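Local structure of homoprotocatechuate 2,3-dioxygenase (Brevibacterium fuscum, 4Z6M) at residues A[170-180]-A[191-202]. The protein catalyses the iron(II)-dependent ring opening of homoprotocatechuate by molecular oxygen, as an extradiol dioxygenase with a facial-triad metal site. The protein carries 1 engineered substitution. Sequence-based numbering, arbitrary orientation.
Engineered in segment 191-202: Q200 (natural residue His).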
loop_
_atom_site.group_PDB
_atom_site.type_symbol
_atom_site.label_atom_id
_atom_site.label_comp_id
_atom_site.label_asym_id
_atom_site.label_seq_id
_atom_site.Cartn_x
_atom_site.Cartn_y
_atom_site.Cartn_z
ATOM N N LEU A 170 20.332 -2.582 31.652
ATOM C CA LEU A 170 19.203 -3.173 30.925
ATOM C C LEU A 170 19.514 -4.578 30.457
ATOM O O LEU A 170 18.622 -5.421 30.442
ATOM C CB LEU A 170 18.744 -2.276 29.773
ATOM C CG LEU A 170 18.050 -0.974 30.198
ATOM C CD1 LEU A 170 17.795 -0.090 28.997
ATOM C CD2 LEU A 170 16.752 -1.204 30.955
ATOM N N GLU A 171 20.773 -4.866 30.112
ATOM C CA GLU A 171 21.130 -6.237 29.770
ATOM C C GLU A 171 21.000 -7.187 30.951
ATOM O O GLU A 171 20.493 -8.306 30.807
ATOM C CB GLU A 171 22.548 -6.290 29.189
ATOM C CG GLU A 171 22.652 -5.697 27.797
ATOM C CD GLU A 171 24.083 -5.660 27.303
ATOM O OE1 GLU A 171 25.007 -5.394 28.111
ATOM O OE2 GLU A 171 24.280 -5.924 26.121
ATOM N N ASP A 172 21.436 -6.735 32.120
ATOM C CA ASP A 172 21.308 -7.556 33.327
ATOM C C ASP A 172 19.836 -7.827 33.611
ATOM O O ASP A 172 19.457 -8.893 34.076
ATOM C CB ASP A 172 21.947 -6.838 34.526
ATOM C CG ASP A 172 23.480 -6.879 34.503
ATOM O OD1 ASP A 172 24.073 -7.692 33.782
ATOM O OD2 ASP A 172 24.089 -6.086 35.247
ATOM N N LEU A 173 19.006 -6.841 33.304
ATOM C CA LEU A 173 17.559 -6.958 33.482
ATOM C C LEU A 173 16.881 -7.868 32.460
ATOM O O LEU A 173 15.699 -8.202 32.605
ATOM C CB LEU A 173 16.966 -5.555 33.450
ATOM C CG LEU A 173 15.503 -5.304 33.765
ATOM C CD1 LEU A 173 15.159 -5.822 35.158
ATOM C CD2 LEU A 173 15.236 -3.822 33.613
ATOM N N GLY A 174 17.631 -8.258 31.427
ATOM C CA GLY A 174 17.211 -9.252 30.447
ATOM C C GLY A 174 16.963 -8.696 29.054
ATOM O O GLY A 174 16.672 -9.458 28.126
ATOM N N PHE A 175 17.079 -7.385 28.868
ATOM C CA PHE A 175 16.931 -6.821 27.508
ATOM C C PHE A 175 18.154 -7.198 26.679
ATOM O O PHE A 175 19.264 -7.256 27.208
ATOM C CB PHE A 175 16.786 -5.304 27.543
ATOM C CG PHE A 175 15.480 -4.826 28.135
ATOM C CD1 PHE A 175 15.313 -4.724 29.496
ATOM C CD2 PHE A 175 14.438 -4.399 27.313
ATOM C CE1 PHE A 175 14.109 -4.276 30.031
ATOM C CE2 PHE A 175 13.255 -3.926 27.854
ATOM C CZ PHE A 175 13.093 -3.867 29.216
ATOM N N ARG A 176 17.943 -7.478 25.399
ATOM C CA ARG A 176 19.022 -7.864 24.496
ATOM C C ARG A 176 19.230 -6.752 23.472
ATOM O O ARG A 176 18.282 -6.316 22.805
ATOM C CB ARG A 176 18.644 -9.178 23.786
ATOM C CG ARG A 176 18.238 -10.329 24.734
ATOM C CD ARG A 176 16.739 -10.701 24.646
ATOM N NE ARG A 176 16.398 -11.972 25.314
ATOM C CZ ARG A 176 15.161 -12.482 25.437
ATOM N NH1 ARG A 176 14.088 -11.846 24.955
ATOM N NH2 ARG A 176 14.988 -13.650 26.059
ATOM N N VAL A 177 20.476 -6.296 23.350
ATOM C CA VAL A 177 20.784 -5.229 22.408
ATOM C C VAL A 177 20.696 -5.759 20.995
ATOM O O VAL A 177 21.164 -6.856 20.696
ATOM C CB VAL A 177 22.164 -4.606 22.688
ATOM C CG1 VAL A 177 22.563 -3.612 21.607
ATOM C CG2 VAL A 177 22.119 -3.930 24.054
ATOM N N THR A 178 20.069 -4.970 20.147
ATOM C CA THR A 178 19.923 -5.291 18.734
ATOM C C THR A 178 20.801 -4.418 17.900
ATOM O O THR A 178 21.534 -4.929 17.078
ATOM C CB THR A 178 18.445 -5.158 18.330
ATOM O OG1 THR A 178 17.965 -3.868 18.726
ATOM C CG2 THR A 178 17.655 -6.224 19.001
ATOM N N GLU A 179 20.710 -3.106 18.062
ATOM C CA GLU A 179 21.525 -2.169 17.302
ATOM C C GLU A 179 22.070 -1.068 18.200
ATOM O O GLU A 179 21.529 -0.805 19.271
ATOM C CB GLU A 179 20.708 -1.549 16.171
ATOM C CG GLU A 179 20.051 -2.604 15.272
ATOM C CD GLU A 179 19.748 -2.117 13.869
ATOM O OE1 GLU A 179 20.515 -1.303 13.368
ATOM O OE2 GLU A 179 18.745 -2.573 13.247
ATOM N N ASP A 180 23.141 -0.423 17.758
ATOM C CA ASP A 180 23.699 0.722 18.473
ATOM C C ASP A 180 24.437 1.641 17.526
ATOM O O ASP A 180 24.652 1.298 16.349
ATOM C CB ASP A 180 24.531 0.281 19.678
ATOM C CG ASP A 180 25.810 -0.421 19.340
ATOM O OD1 ASP A 180 26.039 -0.847 18.215
ATOM O OD2 ASP A 180 26.593 -0.618 20.274
ATOM N N ALA A 191 21.568 3.089 21.891
ATOM C CA ALA A 191 21.430 1.646 21.852
ATOM C C ALA A 191 19.954 1.277 21.889
ATOM O O ALA A 191 19.143 1.992 22.478
ATOM C CB ALA A 191 22.144 0.999 23.024
ATOM N N TRP A 192 19.629 0.154 21.243
ATOM C CA TRP A 192 18.268 -0.367 21.120
ATOM C C TRP A 192 18.232 -1.756 21.721
ATOM O O TRP A 192 19.153 -2.504 21.533
ATOM C CB TRP A 192 17.895 -0.435 19.636
ATOM C CG TRP A 192 17.598 0.883 18.986
ATOM C CD1 TRP A 192 16.369 1.328 18.634
ATOM C CD2 TRP A 192 18.525 1.899 18.558
ATOM N NE1 TRP A 192 16.458 2.551 18.033
ATOM C CE2 TRP A 192 17.769 2.929 17.989
ATOM C CE3 TRP A 192 19.912 2.030 18.591
ATOM C CZ2 TRP A 192 18.343 4.087 17.474
ATOM C CZ3 TRP A 192 20.480 3.162 18.054
ATOM C CH2 TRP A 192 19.691 4.192 17.518
ATOM N N MET A 193 17.174 -2.099 22.448
ATOM C CA MET A 193 17.172 -3.389 23.132
ATOM C C MET A 193 15.763 -3.915 23.346
ATOM O O MET A 193 14.825 -3.152 23.517
ATOM C CB MET A 193 17.912 -3.325 24.458
ATOM C CG MET A 193 17.411 -2.249 25.377
ATOM S SD MET A 193 18.153 -0.602 25.133
ATOM C CE MET A 193 19.808 -0.927 25.790
ATOM N N HIS A 194 15.629 -5.227 23.361
ATOM C CA HIS A 194 14.310 -5.847 23.278
ATOM C C HIS A 194 14.101 -6.990 24.252
ATOM O O HIS A 194 15.038 -7.626 24.726
ATOM C CB HIS A 194 14.045 -6.366 21.861
ATOM C CG HIS A 194 14.606 -7.736 21.604
ATOM N ND1 HIS A 194 13.830 -8.862 21.700
ATOM C CD2 HIS A 194 15.854 -8.170 21.295
ATOM C CE1 HIS A 194 14.566 -9.929 21.487
ATOM N NE2 HIS A 194 15.788 -9.535 21.203
ATOM N N ARG A 195 12.824 -7.260 24.490
ATOM C CA ARG A 195 12.341 -8.486 25.102
ATOM C C ARG A 195 11.438 -9.262 24.156
ATOM O O ARG A 195 11.619 -10.476 24.017
ATOM C CB ARG A 195 11.602 -8.199 26.414
ATOM C CG ARG A 195 12.535 -7.755 27.535
ATOM C CD ARG A 195 13.470 -8.849 28.027
ATOM N NE ARG A 195 12.751 -9.970 28.602
ATOM C CZ ARG A 195 13.297 -11.113 28.974
ATOM N NH1 ARG A 195 14.599 -11.323 28.834
ATOM N NH2 ARG A 195 12.532 -12.059 29.483
ATOM N N LYS A 196 10.511 -8.598 23.452
ATOM C CA LYS A 196 9.444 -9.310 22.695
ATOM C C LYS A 196 9.733 -9.833 21.284
ATOM O O LYS A 196 8.846 -10.405 20.643
ATOM C CB LYS A 196 8.189 -8.441 22.594
ATOM C CG LYS A 196 8.289 -7.245 21.648
ATOM C CD LYS A 196 7.042 -6.383 21.769
ATOM C CE LYS A 196 7.080 -5.182 20.839
ATOM N NZ LYS A 196 8.238 -4.320 21.165
ATOM N N GLY A 197 10.936 -9.641 20.778
ATOM C CA GLY A 197 11.295 -10.227 19.476
ATOM C C GLY A 197 11.086 -9.295 18.294
ATOM O O GLY A 197 11.032 -9.734 17.150
ATOM N N THR A 198 11.016 -8.007 18.593
ATOM C CA THR A 198 11.153 -6.928 17.629
ATOM C C THR A 198 12.450 -6.181 17.950
ATOM O O THR A 198 13.194 -6.549 18.853
ATOM C CB THR A 198 9.946 -5.968 17.670
ATOM O OG1 THR A 198 9.938 -5.251 18.906
ATOM C CG2 THR A 198 8.614 -6.705 17.496
ATOM N N VAL A 199 12.756 -5.130 17.216
ATOM C CA VAL A 199 14.039 -4.453 17.404
ATOM C C VAL A 199 14.184 -3.867 18.816
ATOM O O VAL A 199 15.290 -3.818 19.359
ATOM C CB VAL A 199 14.287 -3.422 16.309
ATOM C CG1 VAL A 199 15.479 -2.541 16.597
ATOM C CG2 VAL A 199 14.477 -4.163 14.988
ATOM N N GLN A 200 13.070 -3.430 19.415
ATOM C CA GLN A 200 13.142 -2.704 20.649
ATOM C C GLN A 200 11.841 -2.797 21.457
ATOM O O GLN A 200 10.740 -2.811 20.916
ATOM C CB GLN A 200 13.501 -1.244 20.370
ATOM C CG GLN A 200 12.582 -0.634 19.327
ATOM C CD GLN A 200 13.009 0.730 18.896
ATOM O OE1 GLN A 200 13.421 1.552 19.722
ATOM N NE2 GLN A 200 12.917 1.003 17.595
ATOM N N ASP A 201 12.027 -2.834 22.779
ATOM C CA ASP A 201 10.995 -2.468 23.748
ATOM C C ASP A 201 11.313 -1.179 24.470
ATOM O O ASP A 201 10.407 -0.407 24.802
ATOM C CB ASP A 201 10.765 -3.582 24.772
ATOM C CG ASP A 201 9.957 -4.720 24.189
ATOM O OD1 ASP A 201 8.710 -4.505 23.986
ATOM O OD2 ASP A 201 10.554 -5.805 23.925
ATOM N N THR A 202 12.610 -0.948 24.704
ATOM C CA THR A 202 13.058 0.368 25.078
ATOM C C THR A 202 14.383 0.619 24.389
ATOM O O THR A 202 14.940 -0.264 23.735
ATOM C CB THR A 202 13.084 0.604 26.607
ATOM O OG1 THR A 202 13.115 2.020 26.832
ATOM C CG2 THR A 202 14.252 -0.105 27.274
#
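L170, near the end of helix 163-172, touches M193 CE with its CD1 (3.9 Å) and also meets T202 CG2. A Schellman motif at G174 ends this helix. R195 NH1 donates to G174 O at 2.9 Å, from above the carbonyl plane, with the oxygen in the guanidinium plane. R195 NE hydrogen-bonds I15 O and NH2 forms a salt bridge with D14. R195 CG lies over one face of the F175 ring, a CH-pi contact 4.0 Å from the centroid. Bends at chi2 and chi3 then bring NH1 round to G174 O. D201 CB lies at the edge of that ring. The R176 guanidinium stacks flat on that of R195, planes 17° apart, and R176 CD sits over the H194 ring in a second CH-pi contact.

R176 and H194 form an antiparallel hydrogen-bonded pair. They belong to the hairpin of strands 176-182 and 188-194, in the second glyoxalase-family module. D201 and T202 both face M193, a classic beta bulge. V177 and M193 are a non-hydrogen-bonded pair.

T178 N bonds W192 O (3.0 Å). T178 OG1 (chi1 53°) donates to V199 O (2.7 Å), in the carbonyl plane and on a lone pair of that oxygen, tying the 195-201 loop to the hairpin. E179 O accepts from W192 N at 2.9 Å and lies at the indole edge near CE3. D180 CA meets the same edge. The side chain of W192 is about 5 Å from the bound iron(II) ion, nearest atoms.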